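Long-range contacts in actibind (PDB 3D3Z), which probably cleaves RNA as a base-non-specific, adenylic-acid-preferring endoribonuclease of the T2 family: residues A[34-39]-A[231-236]; A[70-75]-A[131-136]; A[184-189]-A[217-222]; A[22-27]-A[203-208]. One frame throughout, in Å; residues are numbered along the deposited sequence.

Interaction 1: A[34-39]-A[231-236]. With D3Z (1-(5-deoxy-beta-L-xylofuranosyl)pyrimidine-2,4(1H,3H)-dione), chain E; EDO (1,2-ethanediol), chain G.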
# COMPACT_ATOMS: atom_id res chain seq x y z
N GLN A 34 -5.21 -0.28 0.66
CA GLN A 34 -5.85 0.43 1.74
C GLN A 34 -7.12 -0.26 2.28
O GLN A 34 -7.76 -1.04 1.58
CB GLN A 34 -6.21 1.84 1.26
CG GLN A 34 -5.04 2.64 0.77
CD GLN A 34 -5.42 4.03 0.32
OE1 GLN A 34 -6.55 4.50 0.60
NE2 GLN A 34 -4.46 4.75 -0.25
N PHE A 35 -7.50 0.05 3.52
CA PHE A 35 -8.72 -0.45 4.13
C PHE A 35 -9.68 0.66 4.50
O PHE A 35 -9.24 1.72 4.87
CB PHE A 35 -8.37 -1.05 5.48
CG PHE A 35 -7.82 -2.42 5.41
CD1 PHE A 35 -8.44 -3.37 4.64
CD2 PHE A 35 -6.72 -2.79 6.18
CE1 PHE A 35 -7.97 -4.64 4.62
CE2 PHE A 35 -6.26 -4.07 6.14
CZ PHE A 35 -6.88 -4.99 5.37
N TRP A 36 -10.97 0.35 4.44
CA TRP A 36 -12.03 1.10 5.12
C TRP A 36 -12.63 0.17 6.23
O TRP A 36 -13.46 -0.72 5.95
CB TRP A 36 -13.09 1.57 4.08
CG TRP A 36 -14.16 2.38 4.70
CD1 TRP A 36 -15.47 2.00 4.98
CD2 TRP A 36 -14.03 3.72 5.15
NE1 TRP A 36 -16.13 3.03 5.59
CE2 TRP A 36 -15.29 4.11 5.68
CE3 TRP A 36 -12.98 4.65 5.13
CZ2 TRP A 36 -15.51 5.36 6.21
CZ3 TRP A 36 -13.21 5.92 5.66
CH2 TRP A 36 -14.46 6.26 6.19
N ASP A 37 -12.16 0.33 7.46
CA ASP A 37 -12.54 -0.52 8.57
C ASP A 37 -13.66 0.19 9.33
O ASP A 37 -13.44 1.22 9.95
CB ASP A 37 -11.35 -0.79 9.52
CG ASP A 37 -10.26 -1.69 8.91
OD1 ASP A 37 -10.51 -2.42 7.93
OD2 ASP A 37 -9.11 -1.68 9.46
N TYR A 38 -14.90 -0.32 9.20
CA TYR A 38 -16.11 0.31 9.84
C TYR A 38 -16.70 -0.55 11.01
O TYR A 38 -17.27 -0.02 12.01
CB TYR A 38 -17.17 0.64 8.75
CG TYR A 38 -17.57 -0.58 8.00
CD1 TYR A 38 -16.91 -0.94 6.82
CD2 TYR A 38 -18.51 -1.48 8.54
CE1 TYR A 38 -17.20 -2.13 6.17
CE2 TYR A 38 -18.82 -2.67 7.88
CZ TYR A 38 -18.18 -2.97 6.68
OH TYR A 38 -18.46 -4.18 6.07
N ASP A 39 -16.50 -1.87 10.97
CA ASP A 39 -16.98 -2.69 12.06
C ASP A 39 -16.05 -3.84 12.39
O ASP A 39 -16.18 -4.90 11.81
CB ASP A 39 -18.41 -3.23 11.76
CG ASP A 39 -19.00 -4.05 12.93
OD1 ASP A 39 -18.37 -4.13 14.00
OD2 ASP A 39 -20.11 -4.65 12.79
N LYS A 231 -22.63 0.10 -0.31
CA LYS A 231 -22.69 0.86 0.90
C LYS A 231 -21.30 1.38 1.26
O LYS A 231 -20.30 0.71 1.02
CB LYS A 231 -23.20 0.02 2.07
CG LYS A 231 -24.50 -0.69 1.77
CD LYS A 231 -25.02 -1.44 2.97
CE LYS A 231 -24.27 -2.74 3.23
NZ LYS A 231 -24.25 -3.00 4.73
N TYR A 232 -21.28 2.58 1.81
CA TYR A 232 -20.07 3.22 2.34
C TYR A 232 -20.34 3.49 3.83
O TYR A 232 -20.81 4.57 4.20
CB TYR A 232 -19.80 4.49 1.56
CG TYR A 232 -18.43 5.15 1.69
CD1 TYR A 232 -17.39 4.61 2.45
CD2 TYR A 232 -18.18 6.33 0.99
CE1 TYR A 232 -16.14 5.25 2.51
CE2 TYR A 232 -16.95 6.96 1.03
CZ TYR A 232 -15.94 6.42 1.80
OH TYR A 232 -14.73 7.09 1.84
N PRO A 233 -20.17 2.46 4.67
CA PRO A 233 -20.61 2.62 6.06
C PRO A 233 -19.82 3.67 6.86
O PRO A 233 -18.59 3.74 6.70
CB PRO A 233 -20.48 1.22 6.65
CG PRO A 233 -20.33 0.30 5.48
CD PRO A 233 -19.69 1.09 4.41
N PRO A 234 -20.52 4.53 7.63
CA PRO A 234 -19.85 5.50 8.47
C PRO A 234 -19.07 4.80 9.59
O PRO A 234 -19.51 3.80 10.12
CB PRO A 234 -21.02 6.35 9.04
CG PRO A 234 -22.17 6.10 8.14
CD PRO A 234 -22.00 4.66 7.73
N LYS A 235 -17.85 5.30 9.86
CA LYS A 235 -17.08 4.80 11.00
C LYS A 235 -17.70 5.32 12.30
O LYS A 235 -18.25 6.41 12.31
CB LYS A 235 -15.61 5.20 10.89
CG LYS A 235 -14.90 4.62 9.70
CD LYS A 235 -13.41 4.93 9.81
CE LYS A 235 -12.58 4.19 8.83
NZ LYS A 235 -11.17 4.67 8.86
N TYR A 236 -17.57 4.54 13.37
CA TYR A 236 -17.97 4.95 14.74
C TYR A 236 -19.47 5.31 14.73
O TYR A 236 -19.88 6.23 15.38
CB TYR A 236 -17.08 6.13 15.24
CG TYR A 236 -15.57 5.85 15.11
CD1 TYR A 236 -14.95 4.84 15.85
CD2 TYR A 236 -14.76 6.59 14.23
CE1 TYR A 236 -13.59 4.56 15.67
CE2 TYR A 236 -13.41 6.33 14.06
CZ TYR A 236 -12.82 5.30 14.77
OH TYR A 236 -11.49 5.05 14.66
N1 D3Z E . -6.20 -7.43 8.96
C2 D3Z E . -5.49 -6.99 10.09
N3 D3Z E . -5.58 -5.71 10.46
C4 D3Z E . -6.32 -4.83 9.79
C5 D3Z E . -7.01 -5.26 8.69
C6 D3Z E . -6.95 -6.58 8.27
O2 D3Z E . -4.77 -7.76 10.75
O4 D3Z E . -6.42 -3.63 10.13
C1' D3Z E . -6.11 -8.80 8.52
C2' D3Z E . -4.79 -9.31 9.04
O2' D3Z E . -5.01 -10.29 10.06
C3' D3Z E . -4.03 -9.81 7.82
C4' D3Z E . -4.94 -9.61 6.62
O3' D3Z E . -2.84 -9.06 7.63
O4' D3Z E . -6.08 -8.86 7.08
C5' D3Z E . -4.17 -8.89 5.51
C1 EDO G . -12.71 -5.17 9.30
O1 EDO G . -13.09 -4.04 10.08
C2 EDO G . -12.78 -6.47 10.11
O2 EDO G . -14.15 -6.78 10.32
O HOH W 1 -9.83 2.13 8.02
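A chi1 of -178° sets Trp36 CG anti to the backbone N, on the side of 231-236, while Lys235, extended beyond CG, stretches over one face of the indole and Tyr232 closes on the opposite one. Tyr232 presents an edge to it, CE1 standing 3.5 Å from Trp36 CE2, planes at 64°, in an edge-to-face pair. On the other face Lys235 CE lies 3.7 Å from the centroid of the six-membered ring, a CH-pi contact, and NZ adds an off-centre cation-pi interaction. Trp36 NE1 donates to Pro233 O at 2.8 Å, within both the ring plane and the carbonyl plane, which, with the two covered faces, holds the ring's rotation. Tryptophan suits the place because it offers two broad faces and one N-H. Pro233 CG sits 3.7 Å from the centroid of the Tyr38 ring, the puckered proline covering the aromatic face in a CH-pi contact. Lys235 NZ also bonds the carbonyl oxygens of Asp42, Pro44 and Ser47 and a water that reaches Phe35 O and Asp37 N. Tyr232 OH pairs with Trp48 NE1. The C-terminal loop thereby packs against the residues after strand 29-35, next to Phe35 and Asp37 of the D3Z pocket of this T2 ribonuclease.

Interaction 2: A[70-75]-A[131-136]. With NAG (2-acetamido-2-deoxy-beta-D-glucopyranose), chain B; NAG (2-acetamido-2-deoxy-beta-D-glucopyranose), chain C; NAG (2-acetamido-2-deoxy-beta-D-glucopyranose), chain D.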
# COMPACT_ATOMS: atom_id res chain seq x y z
N ARG A 70 15.35 -12.78 6.50
CA ARG A 70 15.01 -11.41 6.76
C ARG A 70 13.57 -11.26 7.22
O ARG A 70 13.00 -10.26 6.97
CB ARG A 70 15.28 -10.50 5.54
CG ARG A 70 16.79 -10.28 5.23
CD ARG A 70 17.00 -9.25 4.17
NE ARG A 70 16.32 -9.61 2.97
CZ ARG A 70 15.45 -8.85 2.31
NH1 ARG A 70 15.17 -7.62 2.68
NH2 ARG A 70 14.91 -9.36 1.22
N GLU A 71 13.03 -12.27 7.88
CA GLU A 71 11.72 -12.19 8.54
C GLU A 71 11.90 -11.91 10.01
O GLU A 71 12.81 -12.42 10.65
CB GLU A 71 10.93 -13.47 8.34
CG GLU A 71 10.42 -13.68 6.94
CD GLU A 71 9.66 -15.00 6.85
OE1 GLU A 71 9.18 -15.47 7.89
OE2 GLU A 71 9.59 -15.59 5.77
N TYR A 72 11.05 -11.04 10.55
CA TYR A 72 11.23 -10.48 11.86
C TYR A 72 9.95 -10.56 12.65
O TYR A 72 8.84 -10.61 12.09
CB TYR A 72 11.69 -9.02 11.74
CG TYR A 72 13.03 -8.95 11.03
CD1 TYR A 72 14.17 -9.50 11.62
CD2 TYR A 72 13.15 -8.40 9.76
CE1 TYR A 72 15.39 -9.48 10.99
CE2 TYR A 72 14.38 -8.39 9.11
CZ TYR A 72 15.50 -8.94 9.73
OH TYR A 72 16.72 -8.93 9.08
N SER A 73 10.14 -10.58 13.96
CA SER A 73 9.05 -10.55 14.91
C SER A 73 9.22 -9.41 15.88
O SER A 73 8.75 -9.44 17.01
CB SER A 73 8.95 -11.91 15.62
OG SER A 73 10.08 -12.15 16.45
N ASN A 74 9.90 -8.36 15.43
CA ASN A 74 10.18 -7.22 16.26
C ASN A 74 10.19 -5.89 15.53
O ASN A 74 11.09 -5.05 15.75
CB ASN A 74 11.51 -7.41 16.99
CG ASN A 74 12.71 -7.54 16.02
OD1 ASN A 74 12.56 -7.73 14.80
ND2 ASN A 74 13.91 -7.35 16.58
N ILE A 75 9.20 -5.68 14.66
CA ILE A 75 9.15 -4.44 13.87
C ILE A 75 9.17 -3.19 14.69
O ILE A 75 9.89 -2.23 14.34
CB ILE A 75 7.88 -4.45 12.90
CG1 ILE A 75 7.92 -5.62 11.90
CG2 ILE A 75 7.72 -3.09 12.21
CD1 ILE A 75 9.17 -5.77 10.98
N TYR A 131 23.18 -0.65 7.42
CA TYR A 131 23.16 -1.16 8.80
C TYR A 131 22.01 -2.16 9.01
O TYR A 131 21.00 -2.08 8.34
CB TYR A 131 23.09 -0.01 9.82
CG TYR A 131 21.81 0.77 9.81
CD1 TYR A 131 20.67 0.29 10.46
CD2 TYR A 131 21.73 2.00 9.17
CE1 TYR A 131 19.47 1.00 10.44
CE2 TYR A 131 20.57 2.70 9.15
CZ TYR A 131 19.44 2.19 9.77
OH TYR A 131 18.29 2.91 9.76
N ALA A 132 22.21 -3.13 9.90
CA ALA A 132 21.23 -4.19 10.16
C ALA A 132 19.75 -3.68 10.18
O ALA A 132 19.38 -2.78 10.98
CB ALA A 132 21.56 -4.90 11.47
N GLN A 133 18.94 -4.25 9.29
CA GLN A 133 17.48 -3.97 9.16
C GLN A 133 17.13 -2.56 8.70
O GLN A 133 15.94 -2.11 8.88
CB GLN A 133 16.73 -4.31 10.45
CG GLN A 133 16.66 -5.80 10.85
CD GLN A 133 17.92 -6.35 11.52
OE1 GLN A 133 18.46 -5.73 12.42
NE2 GLN A 133 18.40 -7.47 11.04
N GLU A 134 18.11 -1.88 8.08
CA GLU A 134 17.87 -0.53 7.57
C GLU A 134 16.70 -0.58 6.58
O GLU A 134 15.86 0.33 6.58
CB GLU A 134 19.08 0.10 6.84
CG GLU A 134 18.82 1.48 6.35
CD GLU A 134 20.08 2.15 5.79
OE1 GLU A 134 21.16 1.48 5.73
OE2 GLU A 134 19.93 3.33 5.40
N GLU A 135 16.69 -1.61 5.73
CA GLU A 135 15.65 -1.72 4.69
C GLU A 135 14.22 -1.96 5.20
O GLU A 135 13.25 -1.65 4.50
CB GLU A 135 16.04 -2.75 3.62
CG GLU A 135 15.72 -4.26 3.85
CD GLU A 135 16.53 -4.93 4.93
OE1 GLU A 135 17.27 -4.20 5.66
OE2 GLU A 135 16.46 -6.19 5.03
N VAL A 136 14.11 -2.52 6.41
CA VAL A 136 12.83 -2.72 7.09
C VAL A 136 12.23 -1.36 7.41
O VAL A 136 11.12 -1.09 7.04
CB VAL A 136 12.98 -3.63 8.32
CG1 VAL A 136 11.62 -3.82 9.07
CG2 VAL A 136 13.49 -4.94 7.88
C1 NAG B . 15.08 -7.68 15.80
C2 NAG B . 16.34 -7.07 16.45
C3 NAG B . 17.57 -7.47 15.65
C4 NAG B . 17.60 -8.96 15.41
C5 NAG B . 16.29 -9.41 14.76
C6 NAG B . 16.25 -10.90 14.43
C7 NAG B . 15.98 -4.91 17.56
C8 NAG B . 16.05 -3.41 17.54
N2 NAG B . 16.29 -5.62 16.47
O3 NAG B . 18.75 -7.01 16.29
O4 NAG B . 18.72 -9.16 14.58
O5 NAG B . 15.22 -9.07 15.63
O6 NAG B . 16.52 -11.66 15.58
O7 NAG B . 15.61 -5.45 18.59
C1 NAG C . 19.61 -10.16 15.10
C2 NAG C . 20.70 -10.49 14.10
C3 NAG C . 21.71 -11.49 14.67
C4 NAG C . 22.21 -11.01 16.03
C5 NAG C . 20.97 -10.78 16.89
C6 NAG C . 21.27 -10.39 18.33
C7 NAG C . 20.03 -10.33 11.76
C8 NAG C . 19.49 -11.08 10.60
N2 NAG C . 20.07 -11.02 12.91
O3 NAG C . 22.79 -11.67 13.77
O4 NAG C . 23.06 -11.98 16.63
O5 NAG C . 20.25 -9.72 16.27
O6 NAG C . 21.94 -9.15 18.26
O7 NAG C . 20.42 -9.16 11.63
C1 NAG D . 19.41 6.29 16.63
C2 NAG D . 20.52 5.97 15.63
C3 NAG D . 21.74 5.34 16.31
C4 NAG D . 22.12 6.06 17.62
C5 NAG D . 20.88 6.41 18.46
C6 NAG D . 21.23 7.31 19.64
C7 NAG D . 19.68 5.71 13.36
C8 NAG D . 19.49 4.79 12.19
N2 NAG D . 20.02 5.17 14.52
O3 NAG D . 22.82 5.37 15.39
O4 NAG D . 22.98 5.27 18.42
O5 NAG D . 19.98 7.11 17.64
O6 NAG D . 21.57 8.59 19.15
O7 NAG D . 19.46 6.89 13.22
O HOH W 2 17.33 -7.16 7.26
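Tyr72 and Gln133 meet through a nearly straight hydrogen bond, Gln133 NE2 to Tyr72 OH at 3.0 Å with an N-H...O angle of 170°. The phenol oxygen lies close to the amide plane. The same NE2 also donates to O7 of the second sugar (NAG chain C) at 2.7 Å. Gln133 CG rests over a face of the Tyr72 ring, 4.0 Å from the centroid, and the bend at chi2 (80°) then turns CD, and with it the amide, back toward the hydroxyl, so one side chain both covers the ring and binds its OH. The second polar link is a salt bridge: Arg70 NH1 donates to Glu135 OE2 at 3.0 Å, in the guanidinium plane and through the anti lone pair of the carboxylate. A water ties the two together, donating to Glu135 OE2 and hydrogen-bonded to Tyr72 OH. Alongside, Val136 splits its branches, CG2 lying 3.8 Å from Tyr72 CE2 and CG1 3.7 Å from Ile75 CD1; a beta-branched residue suits a place that must fill two directions.

Farther out, each charge has another partner: Asp67 takes Arg70 NE, and Tyr130 OH binds Glu135 OE1. Trp112 of helix 104-116 packs on Glu135 and Val136, and Ile78 of helix 75-81 on Tyr72 and Gln133. C6 of the first sugar (NAG chain B) lies at the edge of the Tyr72 ring.

That sugar is joined to Asn74 ND2, the N-cap residue of helix 75-81, and Gln133 is the N-cap of helix 134-147. Asn74, in an Asn-Ile-Thr sequon, is an N-glycosylation site, and here its two sugars lie against the junction of two helix starts.

Interaction 3: A[184-189]-A[217-222]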
# COMPACT_ATOMS: atom_id res chain seq x y z
N GLY A 184 -5.91 8.75 -13.90
CA GLY A 184 -6.96 8.11 -14.68
C GLY A 184 -7.02 6.59 -14.66
O GLY A 184 -7.87 5.99 -15.32
N TYR A 185 -6.13 5.96 -13.90
CA TYR A 185 -6.21 4.53 -13.64
C TYR A 185 -6.95 4.28 -12.33
O TYR A 185 -6.51 4.73 -11.26
CB TYR A 185 -4.84 3.91 -13.54
CG TYR A 185 -4.11 3.89 -14.83
CD1 TYR A 185 -4.40 2.93 -15.79
CD2 TYR A 185 -3.13 4.83 -15.11
CE1 TYR A 185 -3.69 2.88 -17.02
CE2 TYR A 185 -2.43 4.80 -16.34
CZ TYR A 185 -2.72 3.82 -17.29
OH TYR A 185 -2.05 3.79 -18.49
N PRO A 186 -8.11 3.60 -12.40
CA PRO A 186 -8.81 3.25 -11.18
C PRO A 186 -8.04 2.22 -10.37
O PRO A 186 -7.33 1.42 -10.95
CB PRO A 186 -10.14 2.64 -11.68
CG PRO A 186 -10.00 2.46 -13.11
CD PRO A 186 -8.82 3.16 -13.62
N PRO A 187 -8.22 2.23 -9.04
CA PRO A 187 -7.69 1.10 -8.23
C PRO A 187 -8.57 -0.15 -8.44
O PRO A 187 -9.67 -0.02 -8.95
CB PRO A 187 -7.83 1.62 -6.80
CG PRO A 187 -9.00 2.58 -6.86
CD PRO A 187 -8.90 3.25 -8.21
N TYR A 188 -8.09 -1.33 -8.07
CA TYR A 188 -9.01 -2.36 -7.60
C TYR A 188 -9.91 -1.82 -6.47
O TYR A 188 -9.43 -1.23 -5.50
CB TYR A 188 -8.26 -3.61 -7.16
CG TYR A 188 -9.14 -4.60 -6.47
CD1 TYR A 188 -9.91 -5.53 -7.21
CD2 TYR A 188 -9.23 -4.63 -5.07
CE1 TYR A 188 -10.74 -6.46 -6.54
CE2 TYR A 188 -10.05 -5.55 -4.42
CZ TYR A 188 -10.80 -6.45 -5.16
OH TYR A 188 -11.58 -7.35 -4.45
N VAL A 189 -11.23 -2.02 -6.62
CA VAL A 189 -12.22 -1.70 -5.59
C VAL A 189 -12.80 -3.00 -4.99
O VAL A 189 -13.45 -3.79 -5.68
CB VAL A 189 -13.33 -0.80 -6.17
CG1 VAL A 189 -14.32 -0.36 -5.06
CG2 VAL A 189 -12.70 0.40 -6.84
N SER A 217 -0.33 2.91 -12.71
CA SER A 217 -0.50 1.90 -13.74
C SER A 217 -1.84 1.17 -13.66
O SER A 217 -2.63 1.31 -12.72
CB SER A 217 0.64 0.89 -13.72
OG SER A 217 0.66 0.11 -12.56
N GLU A 218 -2.11 0.39 -14.70
CA GLU A 218 -3.41 -0.28 -14.81
C GLU A 218 -3.59 -1.43 -13.80
O GLU A 218 -2.70 -2.28 -13.60
CB GLU A 218 -3.62 -0.80 -16.24
CG GLU A 218 -5.08 -0.96 -16.57
CD GLU A 218 -5.30 -1.16 -18.05
OE1 GLU A 218 -5.14 -0.16 -18.80
OE2 GLU A 218 -5.65 -2.31 -18.44
N ARG A 219 -4.77 -1.45 -13.17
CA ARG A 219 -5.11 -2.52 -12.25
C ARG A 219 -5.11 -3.88 -12.93
O ARG A 219 -5.58 -4.04 -14.06
CB ARG A 219 -6.45 -2.23 -11.55
CG ARG A 219 -7.68 -2.32 -12.48
CD ARG A 219 -8.86 -1.69 -11.83
NE ARG A 219 -10.02 -1.75 -12.70
CZ ARG A 219 -11.21 -1.25 -12.38
NH1 ARG A 219 -11.40 -0.72 -11.18
NH2 ARG A 219 -12.23 -1.33 -13.25
N LEU A 220 -4.53 -4.87 -12.27
CA LEU A 220 -4.48 -6.22 -12.77
C LEU A 220 -5.66 -7.08 -12.18
O LEU A 220 -5.75 -8.27 -12.45
CB LEU A 220 -3.11 -6.85 -12.43
CG LEU A 220 -1.82 -6.03 -12.73
CD1 LEU A 220 -0.56 -6.68 -12.15
CD2 LEU A 220 -1.65 -5.78 -14.22
N GLU A 221 -6.51 -6.45 -11.36
CA GLU A 221 -7.76 -7.04 -10.85
C GLU A 221 -8.72 -5.85 -10.78
O GLU A 221 -8.28 -4.76 -10.42
CB GLU A 221 -7.50 -7.70 -9.48
CG GLU A 221 -8.40 -8.90 -9.18
CD GLU A 221 -8.49 -9.31 -7.68
OE1 GLU A 221 -7.52 -9.15 -6.90
OE2 GLU A 221 -9.58 -9.82 -7.30
N ASP A 222 -9.99 -6.01 -11.16
CA ASP A 222 -10.91 -4.84 -11.25
C ASP A 222 -11.75 -4.56 -9.98
O ASP A 222 -11.68 -3.47 -9.37
CB ASP A 222 -11.89 -4.98 -12.44
CG ASP A 222 -11.19 -5.00 -13.80
OD1 ASP A 222 -10.03 -4.53 -13.91
OD2 ASP A 222 -11.85 -5.47 -14.76
O HOH W 3 -3.73 1.60 -20.24
O HOH W 4 -4.60 1.04 -10.56
O HOH W 5 -6.69 0.84 -13.61
O HOH W 6 -11.46 -10.08 -5.20
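The carbonyl oxygen of Pro186 is held by two waters, each donating to it at 2.8 Å: one also donates to Ser217 O, the other accepts from Arg219 N. The waters link the two backbones here; Pro186 and Pro187, lacking N-H groups, can only accept. The direct link follows at Pro187, whose O takes a bond from Arg219 NH1 at 2.9 Å, lying in the guanidinium plane though the donor is tilted 29° from the carbonyl plane. Arg219 runs extended from CG to NE, and Pro186 CG lies above the centre of its guanidinium. Arginine fits because its flat guanidinium can take a proline ring over one face while its edge donates. Glu175 forms a salt bridge with the same NH1. Beyond, Val189 N donates to Asp222 O at 3.1 Å, and Tyr188 CA makes a C-H...O contact with that oxygen. Tyr185 lays a face on the Ser217-Glu218 peptide, CD1 3.5 Å from Glu218 CA, whereas Tyr188 runs beside Glu221, a water joining their ends. Thus the loop following strand 213-216 lies along the start of strand 188-192, while helix 171-179 packs against Pro187 and Val189, and strand 195-206 against Val189, Ser217 and Arg219.

Interaction 4: A[22-27]-A[203-208]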
# COMPACT_ATOMS: atom_id res chain seq x y z
N CYS A 22 18.22 -1.43 -9.43
CA CYS A 22 17.53 -0.35 -10.07
C CYS A 22 16.42 -0.81 -11.02
O CYS A 22 15.99 -0.05 -11.92
CB CYS A 22 18.51 0.57 -10.81
SG CYS A 22 19.50 1.60 -9.65
N PHE A 23 16.00 -2.06 -10.84
CA PHE A 23 14.87 -2.59 -11.62
C PHE A 23 14.02 -3.61 -10.85
O PHE A 23 14.50 -4.69 -10.53
CB PHE A 23 15.36 -3.23 -12.93
CG PHE A 23 14.25 -3.40 -13.95
CD1 PHE A 23 13.60 -2.30 -14.45
CD2 PHE A 23 13.83 -4.69 -14.32
CE1 PHE A 23 12.56 -2.45 -15.38
CE2 PHE A 23 12.77 -4.85 -15.22
CZ PHE A 23 12.15 -3.72 -15.76
N ASN A 24 12.77 -3.26 -10.57
CA ASN A 24 11.84 -4.13 -9.85
C ASN A 24 11.31 -5.24 -10.76
O ASN A 24 10.60 -4.98 -11.75
CB ASN A 24 10.69 -3.31 -9.21
CG ASN A 24 11.14 -2.51 -7.99
OD1 ASN A 24 11.30 -3.06 -6.88
ND2 ASN A 24 11.33 -1.20 -8.18
N SER A 25 11.73 -6.46 -10.45
CA SER A 25 11.45 -7.64 -11.24
C SER A 25 11.82 -8.84 -10.43
O SER A 25 12.90 -8.88 -9.80
CB SER A 25 12.24 -7.61 -12.55
OG SER A 25 11.94 -8.71 -13.39
N PRO A 26 10.96 -9.88 -10.45
CA PRO A 26 9.71 -10.03 -11.24
C PRO A 26 8.53 -9.21 -10.67
O PRO A 26 7.54 -8.98 -11.36
CB PRO A 26 9.43 -11.54 -11.20
CG PRO A 26 10.07 -12.04 -9.97
CD PRO A 26 11.23 -11.06 -9.61
N GLY A 27 8.68 -8.73 -9.44
CA GLY A 27 7.67 -7.88 -8.81
C GLY A 27 7.67 -6.44 -9.28
O GLY A 27 7.96 -5.54 -8.52
N PHE A 203 0.99 0.48 -9.50
CA PHE A 203 2.09 1.34 -9.95
C PHE A 203 3.15 0.51 -10.63
O PHE A 203 3.41 -0.67 -10.30
CB PHE A 203 2.78 2.02 -8.76
CG PHE A 203 1.98 3.05 -8.10
CD1 PHE A 203 1.98 4.34 -8.57
CD2 PHE A 203 1.22 2.74 -6.97
CE1 PHE A 203 1.27 5.30 -7.95
CE2 PHE A 203 0.50 3.69 -6.36
CZ PHE A 203 0.53 4.97 -6.84
N ASN A 204 3.81 1.12 -11.59
CA ASN A 204 5.11 0.63 -12.00
C ASN A 204 6.15 1.66 -11.50
O ASN A 204 5.80 2.80 -11.18
CB ASN A 204 5.20 0.41 -13.52
CG ASN A 204 4.17 -0.63 -14.07
OD1 ASN A 204 3.99 -1.73 -13.54
ND2 ASN A 204 3.53 -0.26 -15.14
N VAL A 205 7.40 1.22 -11.44
CA VAL A 205 8.51 1.95 -10.75
C VAL A 205 9.72 2.14 -11.67
O VAL A 205 10.18 1.21 -12.33
CB VAL A 205 8.90 1.27 -9.40
CG1 VAL A 205 10.04 2.04 -8.69
CG2 VAL A 205 7.67 1.21 -8.47
N LYS A 206 10.22 3.37 -11.69
CA LYS A 206 11.50 3.73 -12.29
C LYS A 206 12.51 3.84 -11.16
O LYS A 206 12.35 4.67 -10.28
CB LYS A 206 11.38 5.06 -13.01
CG LYS A 206 10.39 5.06 -14.18
CD LYS A 206 10.04 6.48 -14.66
CE LYS A 206 11.08 7.03 -15.64
NZ LYS A 206 11.15 6.27 -16.95
N GLY A 207 13.49 2.95 -11.16
CA GLY A 207 14.47 2.88 -10.10
C GLY A 207 14.14 1.92 -8.97
O GLY A 207 13.59 0.82 -9.17
N SER A 208 14.50 2.34 -7.78
CA SER A 208 14.31 1.50 -6.60
C SER A 208 12.91 1.70 -6.04
O SER A 208 12.33 2.76 -6.19
CB SER A 208 15.32 1.89 -5.51
OG SER A 208 15.18 1.09 -4.35
O HOH W 7 13.86 0.99 -13.06
O HOH W 8 11.85 -0.35 -10.93
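A junction bridged by two waters joins the disulfide-bonded N-terminal region to the end of strand 195-206, with Asn24 on one side and Val205 and Gly207 on the other. One water accepts from Asn24 N and from Asn24 ND2, the latter at 2.9 Å, and lies within hydrogen-bonding distance of Val205 O and Gly207 O, each 2.7 Å from the water oxygen. Asparagine fits because its short side chain brings an N-H donor to the same water as its own backbone N-H, while OD1 accepts from Thr121 OG1. Chi1 of -73° puts Asn24 CG beside the backbone N. Separately, ND2 comes to 3.5 Å from Val205 CG1. ND2 is also 3.2 Å from Gly207 O, but the angle is too poor for a hydrogen bond.

Here the strand gives way to a loop. Gly207 takes a positive phi of 93°, at which a CB would jam against the preceding carbonyl oxygen, so glycine alone sits easily. Its CA is 4.4 Å from that of Cys22, which a disulfide ties to Cys5. A second water accepts from Gly207 N at 2.8 Å and lies 2.6 Å from Cys22 O. Two residues earlier, still within the strand, Val205 packs on Tyr214 of the neighbouring strand 213-216.

Overall arrangement
From the N terminus, the chain first enters interaction 4 at 22-27, then interaction 1 at 34-39, at the two ends of strand 29-35. Interaction 2 opens at 70-75 and closes at 131-136, joining the starts of two helices; its loop lies wholly within those of interactions 1 and 4. Interaction 3 opens at 184-189, but interaction 4 closes at 203-208 before interaction 3 does at 217-222, so these two cross, and they touch where Ser217 packs on Phe203 and Asn204. Interaction 1 closes last, at 231-236, enclosing interaction 3 and crossing interaction 4. Interactions 1, 3 and 4 all reach the antiparallel sheet, whereas interaction 2 belongs to the helical part.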